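Side-chain contacts in cysteine desulfurase (Fervidobacterium islandicum, PDB 6A6E), which probably removes sulfur from L-cysteine with the help of pyridoxal-5'-phosphate, leaving alanine and passing the sulfur on as a persulfide: residues 13-18 / 404-409; 20-25 / 300-305; 178-183 / 196-201. All blocks are in the same frame, centred on the assembly; numbering follows the deposited sequence.

Contact 1. Residues 13-18 / 404-409; sequences EEFSNI and YNTKED
Phe15, on the N-terminal helix 12-20, pushes its ring against the Asn405-Thr406 turn that leads into the C-terminal helix 407-423, a turn built as an N-terminal capping box. Across the segments the contact consists of van der Waals packing and a C-H...O approach, both at the edge of the Phe15 ring. With CG anti to the backbone N of Phe15 (chi1 -164°), the ring reaches out from its helix until CZ lies 3.2 Å from Asn405 O. This oxygen sits at the ring's edge and in its plane, where the C-H groups carry a slight positive charge; it also accepts a hydrogen bond from His314. Thr406 adds its methyl, CG2 approaching Phe15 CE2 to 3.4 Å near the same edge.

Hydrogen bonds within 404-409 fix the surface that the ring meets. Asp409 N donates to Thr406 OG1 over 2.9 Å, and Thr406 N donates to Asp409 OD2 over 3.0 Å, the two reciprocal bonds of the box. The carboxylate is held further by a salt bridge from Asp409 OD1 to Arg33. The amide oxygen of Asn405 is bound by Tyr402 N. Asn405 ND2, which also bonds Tyr36 O, donates to Asp409 OD2 at 3.1 Å, almost straight at 169°, and this donor and Thr406 N approach Asp409 OD2 from opposite faces of the carboxylate.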
ATOM      1  N   GLU A  13       2.644 -22.754  29.915  1.00 47.42           N
ATOM      2  CA  GLU A  13       2.229 -23.401  28.689  1.00 47.27           C
ATOM      3  C   GLU A  13       1.634 -22.443  27.616  1.00 42.00           C
ATOM      4  O   GLU A  13       1.898 -22.622  26.446  1.00 38.22           O
ATOM      5  CB  GLU A  13       1.170 -24.452  28.999  1.00 53.33           C
ATOM      6  CG  GLU A  13       0.692 -25.233  27.764  1.00 55.43           C
ATOM      7  CD  GLU A  13      -0.766 -25.688  27.835  1.00 65.52           C
ATOM      8  OE1 GLU A  13      -1.428 -25.511  28.894  1.00 66.11           O
ATOM      9  OE2 GLU A  13      -1.252 -26.239  26.817  1.00 68.91           O
ATOM     10  N   GLU A  14       0.740 -21.535  28.005  1.00 41.68           N
ATOM     11  CA  GLU A  14       0.167 -20.601  27.045  1.00 46.07           C
ATOM     12  C   GLU A  14       1.310 -19.781  26.463  1.00 40.27           C
ATOM     13  O   GLU A  14       1.370 -19.549  25.284  1.00 36.35           O
ATOM     14  CB  GLU A  14      -0.756 -19.596  27.709  1.00 49.32           C
ATOM     15  CG  GLU A  14      -2.113 -20.064  28.170  1.00 54.12           C
ATOM     16  CD  GLU A  14      -2.736 -19.038  29.116  1.00 57.99           C
ATOM     17  OE1 GLU A  14      -2.192 -18.808  30.230  1.00 55.26           O
ATOM     18  OE2 GLU A  14      -3.756 -18.425  28.746  1.00 64.13           O
ATOM     19  N   PHE A  15       2.189 -19.304  27.333  1.00 38.17           N
ATOM     20  CA  PHE A  15       3.227 -18.409  26.940  1.00 38.21           C
ATOM     21  C   PHE A  15       4.210 -19.137  26.050  1.00 40.14           C
ATOM     22  O   PHE A  15       4.668 -18.627  25.001  1.00 30.19           O
ATOM     23  CB  PHE A  15       3.912 -17.814  28.156  1.00 44.11           C
ATOM     24  CG  PHE A  15       4.735 -16.598  27.839  1.00 51.08           C
ATOM     25  CD1 PHE A  15       4.230 -15.586  27.045  1.00 52.65           C
ATOM     26  CD2 PHE A  15       6.012 -16.456  28.341  1.00 64.17           C
ATOM     27  CE1 PHE A  15       4.989 -14.464  26.750  1.00 54.34           C
ATOM     28  CE2 PHE A  15       6.770 -15.332  28.058  1.00 61.81           C
ATOM     29  CZ  PHE A  15       6.252 -14.339  27.261  1.00 56.54           C
ATOM     30  N   SER A  16       4.500 -20.358  26.423  1.00 34.02           N
ATOM     31  CA  SER A  16       5.380 -21.151  25.621  1.00 39.00           C
ATOM     32  C   SER A  16       4.823 -21.383  24.197  1.00 36.87           C
ATOM     33  O   SER A  16       5.573 -21.402  23.210  1.00 33.17           O
ATOM     34  CB  SER A  16       5.633 -22.501  26.305  1.00 40.25           C
ATOM     35  OG  SER A  16       6.479 -23.225  25.472  1.00 42.63           O
ATOM     36  N   ASN A  17       3.522 -21.613  24.127  1.00 36.01           N
ATOM     37  CA  ASN A  17       2.795 -21.745  22.865  1.00 36.32           C
ATOM     38  C   ASN A  17       2.856 -20.467  22.004  1.00 33.26           C
ATOM     39  O   ASN A  17       3.063 -20.533  20.780  1.00 33.12           O
ATOM     40  CB  ASN A  17       1.320 -22.038  23.143  1.00 40.14           C
ATOM     41  CG  ASN A  17       1.066 -23.493  23.432  1.00 45.90           C
ATOM     42  OD1 ASN A  17       1.877 -24.349  23.115  1.00 47.03           O
ATOM     43  ND2 ASN A  17      -0.070 -23.773  24.044  1.00 42.03           N
ATOM     44  N   ILE A  18       2.661 -19.323  22.657  1.00 29.02           N
ATOM     45  CA  ILE A  18       2.833 -18.043  21.988  1.00 28.67           C
ATOM     46  C   ILE A  18       4.219 -17.899  21.370  1.00 31.37           C
ATOM     47  O   ILE A  18       4.329 -17.701  20.158  1.00 28.21           O
ATOM     48  CB  ILE A  18       2.478 -16.906  22.914  1.00 26.46           C
ATOM     49  CG1 ILE A  18       0.971 -16.984  23.199  1.00 25.28           C
ATOM     50  CG2 ILE A  18       2.889 -15.569  22.296  1.00 27.16           C
ATOM     51  CD1 ILE A  18       0.517 -16.127  24.390  1.00 24.84           C
ATOM     52  N   TYR A 404       5.681 -11.396  22.495  1.00 22.61           N
ATOM     53  CA  TYR A 404       6.554 -12.532  22.538  1.00 21.80           C
ATOM     54  C   TYR A 404       7.876 -12.199  23.329  1.00 21.62           C
ATOM     55  O   TYR A 404       8.825 -12.980  23.302  1.00 25.59           O
ATOM     56  CB  TYR A 404       6.888 -13.025  21.083  1.00 22.50           C
ATOM     57  CG  TYR A 404       7.106 -11.847  20.112  1.00 22.41           C
ATOM     58  CD1 TYR A 404       8.184 -10.951  20.281  1.00 22.23           C
ATOM     59  CD2 TYR A 404       6.179 -11.574  19.109  1.00 21.55           C
ATOM     60  CE1 TYR A 404       8.349  -9.838  19.462  1.00 21.60           C
ATOM     61  CE2 TYR A 404       6.301 -10.435  18.277  1.00 20.19           C
ATOM     62  CZ  TYR A 404       7.382  -9.580  18.453  1.00 21.13           C
ATOM     63  OH  TYR A 404       7.490  -8.483  17.685  1.00 19.75           O
ATOM     64  N   ASN A 405       7.966 -11.058  23.967  1.00 19.93           N
ATOM     65  CA  ASN A 405       9.134 -10.773  24.807  1.00 23.24           C
ATOM     66  C   ASN A 405       8.943 -11.311  26.247  1.00 24.30           C
ATOM     67  O   ASN A 405       7.829 -11.569  26.691  1.00 25.01           O
ATOM     68  CB  ASN A 405       9.475  -9.276  24.859  1.00 20.53           C
ATOM     69  CG  ASN A 405      10.063  -8.756  23.555  1.00 21.77           C
ATOM     70  OD1 ASN A 405       9.532  -7.776  22.994  1.00 24.03           O
ATOM     71  ND2 ASN A 405      11.147  -9.401  23.047  1.00 21.81           N
ATOM     72  N   THR A 406      10.057 -11.497  26.944  1.00 27.79           N
ATOM     73  CA  THR A 406      10.085 -12.048  28.314  1.00 29.71           C
ATOM     74  C   THR A 406      10.914 -11.182  29.237  1.00 29.26           C
ATOM     75  O   THR A 406      11.648 -10.277  28.805  1.00 24.40           O
ATOM     76  CB  THR A 406      10.699 -13.468  28.340  1.00 31.36           C
ATOM     77  OG1 THR A 406      12.096 -13.395  28.021  1.00 34.34           O
ATOM     78  CG2 THR A 406       9.956 -14.403  27.378  1.00 29.46           C
ATOM     79  N   LYS A 407      10.795 -11.432  30.528  1.00 28.87           N
ATOM     80  CA  LYS A 407      11.672 -10.764  31.463  1.00 30.29           C
ATOM     81  C   LYS A 407      13.086 -11.180  31.277  1.00 26.20           C
ATOM     82  O   LYS A 407      13.986 -10.377  31.426  1.00 24.57           O
ATOM     83  CB  LYS A 407      11.235 -11.031  32.884  1.00 36.07           C
ATOM     84  CG  LYS A 407      10.048 -10.167  33.231  1.00 38.31           C
ATOM     85  CD  LYS A 407       9.539 -10.506  34.613  1.00 42.27           C
ATOM     86  CE  LYS A 407       8.599  -9.435  35.120  1.00 43.39           C
ATOM     87  NZ  LYS A 407       7.490 -10.144  35.791  1.00 48.55           N
ATOM     88  N   GLU A 408      13.303 -12.426  30.890  1.00 30.11           N
ATOM     89  CA  GLU A 408      14.656 -12.839  30.545  1.00 30.71           C
ATOM     90  C   GLU A 408      15.298 -12.036  29.392  1.00 33.15           C
ATOM     91  O   GLU A 408      16.498 -11.685  29.453  1.00 29.05           O
ATOM     92  CB  GLU A 408      14.708 -14.329  30.266  1.00 37.36           C
ATOM     93  CG  GLU A 408      16.134 -14.732  29.940  1.00 45.43           C
ATOM     94  CD  GLU A 408      16.293 -16.200  29.632  1.00 55.29           C
ATOM     95  OE1 GLU A 408      16.365 -16.991  30.603  1.00 64.44           O
ATOM     96  OE2 GLU A 408      16.399 -16.550  28.431  1.00 59.97           O
ATOM     97  N   ASP A 409      14.505 -11.739  28.339  1.00 30.38           N
ATOM     98  CA  ASP A 409      14.962 -10.853  27.251  1.00 26.41           C
ATOM     99  C   ASP A 409      15.481  -9.554  27.815  1.00 22.54           C
ATOM    100  O   ASP A 409      16.548  -9.058  27.444  1.00 23.82           O
ATOM    101  CB  ASP A 409      13.824 -10.520  26.271  1.00 24.76           C
ATOM    102  CG  ASP A 409      13.388 -11.687  25.431  1.00 25.49           C
ATOM    103  OD1 ASP A 409      14.199 -12.610  25.173  1.00 26.86           O
ATOM    104  OD2 ASP A 409      12.217 -11.644  24.904  1.00 31.38           O
TER

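Contact 2. Residues 20-25 / 300-305; sequences NDFPAL and IDYLES
Asp21 and Tyr302 stand where the two backbones come nearest, and even there their CA atoms are 10.4 Å apart, so the gap is bridged by side chains alone. Segment 20-25 follows the N-terminal helix as a loop and passes into a 3-10 segment beginning at Pro23, whereas 300-305 is regular helix, part of 290-306. Tyr302 spans most of the distance: its CG is anti to the backbone N (chi1 175°), which carries the ring toward Asp21, coming from the opposite direction.

The hydroxyl Tyr302 OH donates to Asp21 OD2 over 2.6 Å, a short bond. It arrives on the anti side of the carboxylate, 28° out of its plane. The oxygen lies at the edge of the tyrosine ring and in the ring plane, with Asp21 OD2 3.2 Å from Tyr302 CE1, while the carboxylate itself is turned 76° from the ring. A PEG molecule, probably from the crystallisation liquor, also bonds Asp21 OD2. Phe22 packs beside the hydroxyl, its CE1 3.6 Å from Tyr302 OH; the apolar contact is the looser one, Phe22 CZ to Tyr302 CE2 at 4.3 Å.

Phe22 also meets the ring of Tyr404, and Tyr302 also packs on Cys46 and Val49. Pro23 leans on Tyr59 of the second subunit, placing the turn close to the dimer interface. This is tertiary packing with one tyrosine-carboxylate hydrogen bond, tying the residues that follow the N-terminal helix to helix 290-306 of the class-V aminotransferase fold.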
ATOM      1  N   ASN A  20       6.261 -20.086  20.517  1.00 26.79           N
ATOM      2  CA  ASN A  20       6.487 -20.999  19.397  1.00 30.14           C
ATOM      3  C   ASN A  20       5.802 -20.537  18.087  1.00 26.33           C
ATOM      4  O   ASN A  20       6.098 -21.043  17.042  1.00 25.62           O
ATOM      5  CB  ASN A  20       6.084 -22.448  19.760  1.00 34.33           C
ATOM      6  CG  ASN A  20       7.174 -23.178  20.587  1.00 46.21           C
ATOM      7  OD1 ASN A  20       8.369 -22.767  20.618  1.00 47.80           O
ATOM      8  ND2 ASN A  20       6.760 -24.271  21.282  1.00 45.88           N
ATOM      9  N   ASP A  21       4.871 -19.594  18.170  1.00 27.36           N
ATOM     10  CA  ASP A  21       4.198 -19.032  16.982  1.00 27.49           C
ATOM     11  C   ASP A  21       5.147 -18.136  16.153  1.00 27.03           C
ATOM     12  O   ASP A  21       4.815 -17.844  15.009  1.00 29.77           O
ATOM     13  CB  ASP A  21       2.990 -18.194  17.408  1.00 26.46           C
ATOM     14  CG  ASP A  21       1.830 -19.033  17.899  1.00 27.82           C
ATOM     15  OD1 ASP A  21       1.665 -20.099  17.325  1.00 27.83           O
ATOM     16  OD2 ASP A  21       1.067 -18.582  18.784  1.00 25.21           O
ATOM     17  N   PHE A  22       6.299 -17.706  16.713  1.00 24.80           N
ATOM     18  CA  PHE A  22       7.215 -16.748  16.046  1.00 24.57           C
ATOM     19  C   PHE A  22       8.551 -17.338  15.665  1.00 23.87           C
ATOM     20  O   PHE A  22       9.484 -17.298  16.448  1.00 24.36           O
ATOM     21  CB  PHE A  22       7.392 -15.539  16.923  1.00 22.26           C
ATOM     22  CG  PHE A  22       6.117 -14.849  17.171  1.00 23.89           C
ATOM     23  CD1 PHE A  22       5.299 -15.262  18.221  1.00 23.67           C
ATOM     24  CD2 PHE A  22       5.629 -13.874  16.284  1.00 22.72           C
ATOM     25  CE1 PHE A  22       4.059 -14.693  18.443  1.00 22.34           C
ATOM     26  CE2 PHE A  22       4.382 -13.265  16.533  1.00 22.79           C
ATOM     27  CZ  PHE A  22       3.577 -13.697  17.598  1.00 24.40           C
ATOM     28  N   PRO A  23       8.641 -17.874  14.461  1.00 21.97           N
ATOM     29  CA  PRO A  23       9.824 -18.595  14.112  1.00 23.44           C
ATOM     30  C   PRO A  23      11.098 -17.776  14.176  1.00 27.29           C
ATOM     31  O   PRO A  23      12.144 -18.369  14.387  1.00 27.83           O
ATOM     32  CB  PRO A  23       9.566 -19.053  12.687  1.00 22.83           C
ATOM     33  CG  PRO A  23       8.075 -19.056  12.554  1.00 22.26           C
ATOM     34  CD  PRO A  23       7.641 -17.897  13.381  1.00 22.92           C
ATOM     35  N   ALA A  24      11.046 -16.454  13.996  1.00 24.08           N
ATOM     36  CA  ALA A  24      12.272 -15.684  14.045  1.00 24.24           C
ATOM     37  C   ALA A  24      12.995 -15.862  15.391  1.00 23.25           C
ATOM     38  O   ALA A  24      14.181 -15.682  15.460  1.00 22.72           O
ATOM     39  CB  ALA A  24      12.012 -14.204  13.805  1.00 26.15           C
ATOM     40  N   LEU A  25      12.256 -16.175  16.451  1.00 24.49           N
ATOM     41  CA  LEU A  25      12.844 -16.313  17.761  1.00 26.07           C
ATOM     42  C   LEU A  25      13.901 -17.463  17.830  1.00 26.62           C
ATOM     43  O   LEU A  25      14.769 -17.414  18.681  1.00 29.88           O
ATOM     44  CB  LEU A  25      11.752 -16.474  18.836  1.00 24.47           C
ATOM     45  CG  LEU A  25      10.825 -15.292  18.989  1.00 24.56           C
ATOM     46  CD1 LEU A  25       9.776 -15.568  20.052  1.00 22.95           C
ATOM     47  CD2 LEU A  25      11.669 -14.070  19.264  1.00 25.98           C
ATOM     48  N   ILE A 300      -5.797  -9.925  13.952  1.00 20.07           N
ATOM     49  CA  ILE A 300      -6.751  -9.579  14.975  1.00 20.57           C
ATOM     50  C   ILE A 300      -7.435 -10.858  15.519  1.00 23.91           C
ATOM     51  O   ILE A 300      -7.617 -10.939  16.739  1.00 21.19           O
ATOM     52  CB  ILE A 300      -7.758  -8.544  14.466  1.00 21.08           C
ATOM     53  CG1 ILE A 300      -7.066  -7.187  14.263  1.00 21.35           C
ATOM     54  CG2 ILE A 300      -8.877  -8.287  15.463  1.00 22.34           C
ATOM     55  CD1 ILE A 300      -7.954  -6.238  13.503  1.00 22.04           C
ATOM     56  N   ASP A 301      -7.830 -11.833  14.664  1.00 20.25           N
ATOM     57  CA  ASP A 301      -8.369 -13.065  15.213  1.00 21.27           C
ATOM     58  C   ASP A 301      -7.370 -13.744  16.174  1.00 22.67           C
ATOM     59  O   ASP A 301      -7.773 -14.276  17.209  1.00 22.06           O
ATOM     60  CB  ASP A 301      -8.751 -14.118  14.155  1.00 23.30           C
ATOM     61  CG  ASP A 301      -9.888 -13.668  13.215  1.00 21.86           C
ATOM     62  OD1 ASP A 301     -10.697 -12.775  13.590  1.00 22.83           O
ATOM     63  OD2 ASP A 301      -9.955 -14.238  12.112  1.00 21.23           O
ATOM     64  N   TYR A 302      -6.103 -13.777  15.809  1.00 21.41           N
ATOM     65  CA  TYR A 302      -5.064 -14.357  16.660  1.00 21.73           C
ATOM     66  C   TYR A 302      -4.951 -13.648  18.021  1.00 21.53           C
ATOM     67  O   TYR A 302      -4.953 -14.285  19.110  1.00 21.21           O
ATOM     68  CB  TYR A 302      -3.747 -14.337  15.930  1.00 22.74           C
ATOM     69  CG  TYR A 302      -2.564 -14.805  16.728  1.00 22.68           C
ATOM     70  CD1 TYR A 302      -2.303 -16.153  16.890  1.00 24.22           C
ATOM     71  CD2 TYR A 302      -1.696 -13.897  17.311  1.00 22.36           C
ATOM     72  CE1 TYR A 302      -1.189 -16.585  17.620  1.00 24.02           C
ATOM     73  CE2 TYR A 302      -0.622 -14.306  18.082  1.00 23.56           C
ATOM     74  CZ  TYR A 302      -0.360 -15.652  18.229  1.00 25.72           C
ATOM     75  OH  TYR A 302       0.742 -16.053  18.980  1.00 27.22           O
ATOM     76  N   LEU A 303      -4.904 -12.335  18.003  1.00 21.64           N
ATOM     77  CA  LEU A 303      -4.812 -11.606  19.225  1.00 22.82           C
ATOM     78  C   LEU A 303      -6.045 -11.859  20.109  1.00 26.46           C
ATOM     79  O   LEU A 303      -5.923 -11.923  21.319  1.00 25.49           O
ATOM     80  CB  LEU A 303      -4.641 -10.122  18.967  1.00 25.35           C
ATOM     81  CG  LEU A 303      -3.300  -9.707  18.320  1.00 27.42           C
ATOM     82  CD1 LEU A 303      -3.383  -8.257  17.888  1.00 27.91           C
ATOM     83  CD2 LEU A 303      -2.211  -9.869  19.335  1.00 28.26           C
ATOM     84  N   GLU A 304      -7.239 -11.933  19.523  1.00 28.26           N
ATOM     85  CA  GLU A 304      -8.445 -12.100  20.317  1.00 28.48           C
ATOM     86  C   GLU A 304      -8.514 -13.538  20.830  1.00 27.51           C
ATOM     87  O   GLU A 304      -9.091 -13.730  21.855  1.00 27.59           O
ATOM     88  CB  GLU A 304      -9.731 -11.741  19.576  1.00 31.80           C
ATOM     89  CG  GLU A 304      -9.710 -10.470  18.766  1.00 37.86           C
ATOM     90  CD  GLU A 304     -10.481  -9.301  19.306  1.00 47.40           C
ATOM     91  OE1 GLU A 304     -10.235  -8.935  20.468  1.00 50.12           O
ATOM     92  OE2 GLU A 304     -11.253  -8.673  18.506  1.00 55.26           O
ATOM     93  N   SER A 305      -7.931 -14.520  20.140  1.00 30.65           N
ATOM     94  CA  SER A 305      -7.858 -15.888  20.652  1.00 32.04           C
ATOM     95  C   SER A 305      -6.952 -16.014  21.894  1.00 34.19           C
ATOM     96  O   SER A 305      -7.302 -16.717  22.810  1.00 31.44           O
ATOM     97  CB  SER A 305      -7.406 -16.904  19.605  1.00 35.58           C
ATOM     98  OG  SER A 305      -5.990 -17.028  19.541  1.00 44.68           O
TER

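Contact 3. Residues 178-183 / 196-201; sequences KVVSIT and ELIRET
Ile198 faces Val180 and Ile182 together, its two branches shared between them, in the beta-alpha-beta unit formed by strand 179-183, helix 195-201 and strand 206-210 of the seven-stranded sheet. This mixed, largely parallel sheet belongs to the large PLP-binding domain of the aminotransferase fold. The backbones are closest at Val180 and Ile198, whose CA atoms are 8.7 Å apart, a spacing filled by branched aliphatic side chains.

The orientations differ for the two pairs. Ile182 and Ile198 reach for each other tip to tip: the terminal methyls Ile182 CD1 and Ile198 CD1 stand 3.4 Å apart, tighter than usual van der Waals contact. Both chains are extended beyond CB, with chi2 of 163° in Ile182 and 162° in Ile198, and this extension brings the two delta methyls head on. The gamma branch of Ile182 also joins in, its CG2 being 4.1 Å from Ile198 CD1. Val180, by contrast, crosses Ile198 obliquely. Its CG1 meets Ile198 CG2 at an ordinary 3.9 Å, so the helix residue uses its delta methyl against one strand residue and its gamma methyl against the other.

Neighbours extend the apolar packing: Ile198 also packs on Ile167 of helix 164-173, and Val180 on Leu207 of the next strand. Val180 and Ile182 point toward the helix; at the end of the same strand, Thr183 touches the PLP cofactor and belongs to its pocket. Next to Ile198 in the same helix, Leu197 O takes two donors from Thr201, one turn on: its N in the helical pattern and its OG1 at 2.6 Å, the hydroxyl lying 39° above the carbonyl plane.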
ATOM      1  N   LYS A 178      -8.624  24.679  14.577  1.00 23.70           N
ATOM      2  CA  LYS A 178      -9.520  24.016  13.661  1.00 23.61           C
ATOM      3  C   LYS A 178      -9.284  22.483  13.707  1.00 23.58           C
ATOM      4  O   LYS A 178     -10.244  21.691  13.677  1.00 22.96           O
ATOM      5  CB  LYS A 178      -9.380  24.594  12.246  1.00 24.85           C
ATOM      6  CG  LYS A 178     -10.453  24.099  11.283  1.00 29.30           C
ATOM      7  CD  LYS A 178     -11.858  24.532  11.753  1.00 31.81           C
ATOM      8  CE  LYS A 178     -12.801  24.881  10.635  1.00 36.88           C
ATOM      9  NZ  LYS A 178     -12.248  26.034   9.861  1.00 38.56           N
ATOM     10  N   VAL A 179      -8.025  22.083  13.850  1.00 22.94           N
ATOM     11  CA  VAL A 179      -7.628  20.650  13.896  1.00 22.41           C
ATOM     12  C   VAL A 179      -6.605  20.462  15.015  1.00 20.14           C
ATOM     13  O   VAL A 179      -5.726  21.303  15.195  1.00 20.07           O
ATOM     14  CB  VAL A 179      -6.999  20.203  12.543  1.00 23.22           C
ATOM     15  CG1 VAL A 179      -6.459  18.782  12.593  1.00 22.39           C
ATOM     16  CG2 VAL A 179      -8.056  20.302  11.496  1.00 24.49           C
ATOM     17  N   VAL A 180      -6.753  19.375  15.766  1.00 18.87           N
ATOM     18  CA  VAL A 180      -5.765  18.935  16.737  1.00 18.22           C
ATOM     19  C   VAL A 180      -5.336  17.507  16.271  1.00 18.55           C
ATOM     20  O   VAL A 180      -6.194  16.629  16.102  1.00 20.12           O
ATOM     21  CB  VAL A 180      -6.355  18.852  18.163  1.00 19.33           C
ATOM     22  CG1 VAL A 180      -5.396  18.241  19.179  1.00 18.07           C
ATOM     23  CG2 VAL A 180      -6.702  20.241  18.683  1.00 19.37           C
ATOM     24  N   SER A 181      -4.048  17.288  16.045  1.00 17.01           N
ATOM     25  CA  SER A 181      -3.549  15.963  15.687  1.00 18.07           C
ATOM     26  C   SER A 181      -2.489  15.587  16.653  1.00 17.79           C
ATOM     27  O   SER A 181      -1.479  16.239  16.733  1.00 19.40           O
ATOM     28  CB  SER A 181      -2.992  15.945  14.267  1.00 20.94           C
ATOM     29  OG  SER A 181      -2.799  14.617  13.779  1.00 20.60           O
ATOM     30  N   ILE A 182      -2.686  14.511  17.373  1.00 18.58           N
ATOM     31  CA  ILE A 182      -1.741  14.172  18.368  1.00 21.51           C
ATOM     32  C   ILE A 182      -1.512  12.678  18.426  1.00 19.36           C
ATOM     33  O   ILE A 182      -2.431  11.919  18.117  1.00 17.33           O
ATOM     34  CB  ILE A 182      -2.250  14.696  19.774  1.00 26.31           C
ATOM     35  CG1 ILE A 182      -1.124  14.542  20.809  1.00 33.44           C
ATOM     36  CG2 ILE A 182      -3.504  13.967  20.216  1.00 26.14           C
ATOM     37  CD1 ILE A 182      -1.326  15.349  22.068  1.00 39.73           C
ATOM     38  N   THR A 183      -0.324  12.275  18.889  1.00 16.61           N
ATOM     39  CA  THR A 183      -0.008  10.887  19.056  1.00 17.85           C
ATOM     40  C   THR A 183      -0.785  10.292  20.227  1.00 20.15           C
ATOM     41  O   THR A 183      -1.076  10.944  21.214  1.00 20.07           O
ATOM     42  CB  THR A 183       1.508  10.656  19.269  1.00 19.80           C
ATOM     43  OG1 THR A 183       1.740   9.264  19.332  1.00 20.76           O
ATOM     44  CG2 THR A 183       2.053  11.318  20.575  1.00 19.64           C
ATOM     45  N   GLU A 196      -8.765  11.665  26.139  1.00 22.68           N
ATOM     46  CA  GLU A 196     -10.062  12.264  26.590  1.00 26.19           C
ATOM     47  C   GLU A 196      -9.925  13.681  27.146  1.00 24.71           C
ATOM     48  O   GLU A 196     -10.726  14.565  26.840  1.00 26.94           O
ATOM     49  CB  GLU A 196     -10.753  11.336  27.568  1.00 28.63           C
ATOM     50  CG  GLU A 196     -11.219  10.091  26.832  1.00 31.88           C
ATOM     51  CD  GLU A 196     -12.116   9.155  27.625  1.00 34.28           C
ATOM     52  OE1 GLU A 196     -12.983   9.635  28.356  1.00 41.16           O
ATOM     53  OE2 GLU A 196     -11.987   7.925  27.466  1.00 31.44           O
ATOM     54  N   LEU A 197      -8.851  13.926  27.882  1.00 23.79           N
ATOM     55  CA  LEU A 197      -8.592  15.290  28.372  1.00 23.35           C
ATOM     56  C   LEU A 197      -8.386  16.205  27.162  1.00 23.00           C
ATOM     57  O   LEU A 197      -8.916  17.319  27.106  1.00 20.93           O
ATOM     58  CB  LEU A 197      -7.391  15.287  29.284  1.00 23.30           C
ATOM     59  CG  LEU A 197      -6.877  16.678  29.669  1.00 26.38           C
ATOM     60  CD1 LEU A 197      -7.884  17.454  30.526  1.00 28.16           C
ATOM     61  CD2 LEU A 197      -5.526  16.518  30.350  1.00 26.30           C
ATOM     62  N   ILE A 198      -7.660  15.719  26.144  1.00 19.81           N
ATOM     63  CA  ILE A 198      -7.503  16.528  24.934  1.00 20.40           C
ATOM     64  C   ILE A 198      -8.818  16.737  24.227  1.00 19.80           C
ATOM     65  O   ILE A 198      -9.128  17.850  23.775  1.00 20.24           O
ATOM     66  CB  ILE A 198      -6.387  15.949  23.993  1.00 22.03           C
ATOM     67  CG1 ILE A 198      -5.066  16.026  24.726  1.00 23.59           C
ATOM     68  CG2 ILE A 198      -6.315  16.715  22.657  1.00 20.46           C
ATOM     69  CD1 ILE A 198      -4.026  15.133  24.142  1.00 28.93           C
ATOM     70  N   ARG A 199      -9.636  15.701  24.147  1.00 20.63           N
ATOM     71  CA  ARG A 199     -10.899  15.826  23.432  1.00 21.12           C
ATOM     72  C   ARG A 199     -11.799  16.910  24.091  1.00 22.39           C
ATOM     73  O   ARG A 199     -12.414  17.724  23.378  1.00 24.67           O
ATOM     74  CB  ARG A 199     -11.591  14.479  23.480  1.00 22.11           C
ATOM     75  CG  ARG A 199     -13.076  14.444  23.129  1.00 21.79           C
ATOM     76  CD  ARG A 199     -13.393  14.696  21.676  1.00 22.23           C
ATOM     77  NE  ARG A 199     -13.059  16.018  21.141  1.00 22.70           N
ATOM     78  CZ  ARG A 199     -13.121  16.330  19.839  1.00 22.79           C
ATOM     79  NH1 ARG A 199     -13.476  15.419  18.929  1.00 23.00           N
ATOM     80  NH2 ARG A 199     -12.774  17.538  19.412  1.00 23.27           N
ATOM     81  N   GLU A 200     -11.861  16.922  25.426  1.00 23.43           N
ATOM     82  CA  GLU A 200     -12.679  17.983  26.153  1.00 24.26           C
ATOM     83  C   GLU A 200     -12.068  19.339  26.159  1.00 25.73           C
ATOM     84  O   GLU A 200     -12.801  20.344  26.065  1.00 27.21           O
ATOM     85  CB  GLU A 200     -13.041  17.580  27.584  1.00 25.13           C
ATOM     86  CG  GLU A 200     -13.622  16.182  27.731  1.00 25.38           C
ATOM     87  CD  GLU A 200     -14.828  15.916  26.834  1.00 30.69           C
ATOM     88  OE1 GLU A 200     -15.461  16.901  26.379  1.00 31.34           O
ATOM     89  OE2 GLU A 200     -15.129  14.714  26.582  1.00 29.54           O
ATOM     90  N   THR A 201     -10.733  19.418  26.228  1.00 26.44           N
ATOM     91  CA  THR A 201     -10.088  20.726  26.183  1.00 26.01           C
ATOM     92  C   THR A 201     -10.284  21.411  24.825  1.00 29.98           C
ATOM     93  O   THR A 201     -10.427  22.612  24.738  1.00 25.39           O
ATOM     94  CB  THR A 201      -8.588  20.551  26.471  1.00 26.60           C
ATOM     95  OG1 THR A 201      -8.445  19.853  27.706  1.00 24.53           O
ATOM     96  CG2 THR A 201      -7.855  21.855  26.481  1.00 27.02           C
TER

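Overall arrangement
Contacts 1 and 2 form one continuous patch, their centres 11 Å apart, in which the N-terminal residues pack against the turn capping helix 407-423 and against helix 290-306. They touch directly: Tyr404 CD2 is 3.6 Å from Phe22 CE2, and Ile18 CG2 is 4.0 Å from Tyr302 OH. Contact 3 is separate, on the opposite side of the chain's centre, with its centre about 36 Å from that of contact 1 and 34 Å from that of contact 2. It alone includes a residue of the PLP pocket, Thr183; the side chain of Ile182 itself remains about 10 Å from the cofactor.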